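Side-chain contact in fatty-acid-binding protein 1 (PDB 4DOO), which binds fatty acids, with a preference for saturated ones, in the plastid and may take part in alpha-linolenic acid metabolism: residues Leu148-Gly153 against Leu172-Ile177. Numbering follows the deposited sequence.
Sequences LTKDPG and LLCRSI
Strand 145-151 passes helix 171-182 near the strand's end, with the CA atoms of Lys150 and Cys174 6.6 Å apart and those of Leu148 and Ile177 8.9 Å apart. The helix lies against one face of the antiparallel sheet of the chalcone-isomerase fold. Methyl CD1 of Leu148 meets methyl CG2 of Ile177 at 3.9 Å, and the two side chains cross at about a right angle. In Ile177, CG2 stands anti to the backbone N while CG1 lies beside it (chi1 -67°), which leaves the CG2 branch to meet the leucine. Further along, CG of Lys150 lies 4.3 Å from SG of Cys174, a loose van der Waals approach. The lysine is fully extended, with chi1 to chi4 all near 180°. It runs past the cysteine with the side of its aliphatic chain, and its NZ is hydrogen-bonded to the backbone O of Ala83. All four touching residues are buried. Leu156 of the adjoining strand 155-160 touches both Cys174 and Ile177 and continues the apolar layer. Leu148 also lines the pocket of a bound lauric acid and touches that ligand. No hydrogen bond joins the two segments. What joins them is modest van der Waals contact, 137 Å² of buried surface in all. Because Leu148 lines the lauric acid pocket, Ile177 probably backs that part of its wall from the helix side.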
loop_
_atom_site.group_PDB
_atom_site.type_symbol
_atom_site.label_atom_id
_atom_site.label_comp_id
_atom_site.label_asym_id
_atom_site.label_seq_id
_atom_site.Cartn_x
_atom_site.Cartn_y
_atom_site.Cartn_z
ATOM N N LEU A 148 -7.052 -1.012 1.494
ATOM C CA LEU A 148 -6.919 0.328 0.938
ATOM C C LEU A 148 -6.811 0.116 -0.563
ATOM O O LEU A 148 -5.904 -0.572 -1.035
ATOM C CB LEU A 148 -5.644 1.012 1.443
ATOM C CG LEU A 148 -5.374 1.059 2.949
ATOM C CD1 LEU A 148 -3.992 1.662 3.193
ATOM C CD2 LEU A 148 -6.448 1.871 3.647
ATOM N N THR A 149 -7.730 0.687 -1.328
ATOM C CA THR A 149 -7.659 0.495 -2.766
ATOM C C THR A 149 -7.603 1.779 -3.578
ATOM O O THR A 149 -8.223 2.785 -3.235
ATOM C CB THR A 149 -8.841 -0.349 -3.282
ATOM O OG1 THR A 149 -10.068 0.354 -3.065
ATOM C CG2 THR A 149 -8.892 -1.688 -2.559
ATOM N N LYS A 150 -6.823 1.723 -4.650
ATOM C CA LYS A 150 -6.681 2.829 -5.577
ATOM C C LYS A 150 -7.612 2.456 -6.727
ATOM O O LYS A 150 -7.296 1.588 -7.542
ATOM C CB LYS A 150 -5.234 2.933 -6.070
ATOM C CG LYS A 150 -4.985 4.056 -7.069
ATOM C CD LYS A 150 -3.525 4.106 -7.489
ATOM C CE LYS A 150 -3.289 5.158 -8.562
ATOM N NZ LYS A 150 -1.857 5.220 -8.963
ATOM N N ASP A 151 -8.777 3.089 -6.759
ATOM C CA ASP A 151 -9.767 2.834 -7.797
ATOM C C ASP A 151 -9.495 3.780 -8.963
ATOM O O ASP A 151 -8.740 4.743 -8.821
ATOM C CB ASP A 151 -11.173 3.074 -7.238
ATOM C CG ASP A 151 -11.525 2.122 -6.104
ATOM O OD1 ASP A 151 -12.520 2.381 -5.394
ATOM O OD2 ASP A 151 -10.809 1.110 -5.925
ATOM N N PRO A 152 -10.101 3.519 -10.134
ATOM C CA PRO A 152 -9.885 4.388 -11.297
ATOM C C PRO A 152 -10.077 5.869 -10.973
ATOM O O PRO A 152 -10.893 6.232 -10.120
ATOM C CB PRO A 152 -10.910 3.870 -12.304
ATOM C CG PRO A 152 -10.950 2.408 -12.001
ATOM C CD PRO A 152 -10.980 2.387 -10.481
ATOM N N GLY A 153 -9.319 6.721 -11.658
ATOM C CA GLY A 153 -9.416 8.151 -11.422
ATOM C C GLY A 153 -8.811 8.525 -10.082
ATOM O O GLY A 153 -9.261 9.461 -9.422
ATOM N N LEU A 172 -3.252 13.175 -4.889
ATOM C CA LEU A 172 -2.255 13.407 -3.849
ATOM C C LEU A 172 -2.316 12.362 -2.733
ATOM O O LEU A 172 -1.291 11.789 -2.351
ATOM C CB LEU A 172 -2.439 14.807 -3.256
ATOM C CG LEU A 172 -1.536 15.167 -2.078
ATOM C CD1 LEU A 172 -0.078 15.053 -2.493
ATOM C CD2 LEU A 172 -1.856 16.582 -1.610
ATOM N N LEU A 173 -3.511 12.122 -2.208
ATOM C CA LEU A 173 -3.678 11.142 -1.138
ATOM C C LEU A 173 -3.278 9.740 -1.597
ATOM O O LEU A 173 -2.581 9.026 -0.879
ATOM C CB LEU A 173 -5.128 11.128 -0.644
ATOM C CG LEU A 173 -5.413 10.214 0.552
ATOM C CD1 LEU A 173 -4.532 10.605 1.731
ATOM C CD2 LEU A 173 -6.882 10.320 0.931
ATOM N N CYS A 174 -3.717 9.347 -2.791
ATOM C CA CYS A 174 -3.374 8.024 -3.308
ATOM C C CYS A 174 -1.866 7.854 -3.381
ATOM O O CYS A 174 -1.318 6.854 -2.919
ATOM C CB CYS A 174 -3.973 7.810 -4.698
ATOM S SG CYS A 174 -5.741 7.506 -4.699
ATOM N N ARG A 175 -1.202 8.848 -3.961
ATOM C CA ARG A 175 0.247 8.836 -4.113
ATOM C C ARG A 175 0.951 8.755 -2.761
ATOM O O ARG A 175 1.887 7.972 -2.581
ATOM C CB ARG A 175 0.688 10.109 -4.834
ATOM C CG ARG A 175 2.109 10.096 -5.326
ATOM C CD ARG A 175 2.277 9.082 -6.439
ATOM N NE ARG A 175 3.467 9.361 -7.230
ATOM C CZ ARG A 175 4.703 9.383 -6.744
ATOM N NH1 ARG A 175 4.928 9.135 -5.460
ATOM N NH2 ARG A 175 5.714 9.666 -7.545
ATOM N N SER A 176 0.500 9.572 -1.815
ATOM C CA SER A 176 1.099 9.608 -0.485
ATOM C C SER A 176 1.016 8.274 0.247
ATOM O O SER A 176 2.015 7.784 0.777
ATOM C CB SER A 176 0.432 10.698 0.358
ATOM O OG SER A 176 0.612 11.976 -0.228
ATOM N N ILE A 177 -0.174 7.687 0.277
ATOM C CA ILE A 177 -0.355 6.411 0.958
ATOM C C ILE A 177 0.486 5.311 0.313
ATOM O O ILE A 177 1.218 4.602 1.001
ATOM C CB ILE A 177 -1.845 6.009 0.981
ATOM C CG1 ILE A 177 -2.616 6.986 1.876
ATOM C CG2 ILE A 177 -2.006 4.593 1.512
ATOM C CD1 ILE A 177 -4.107 6.760 1.905
#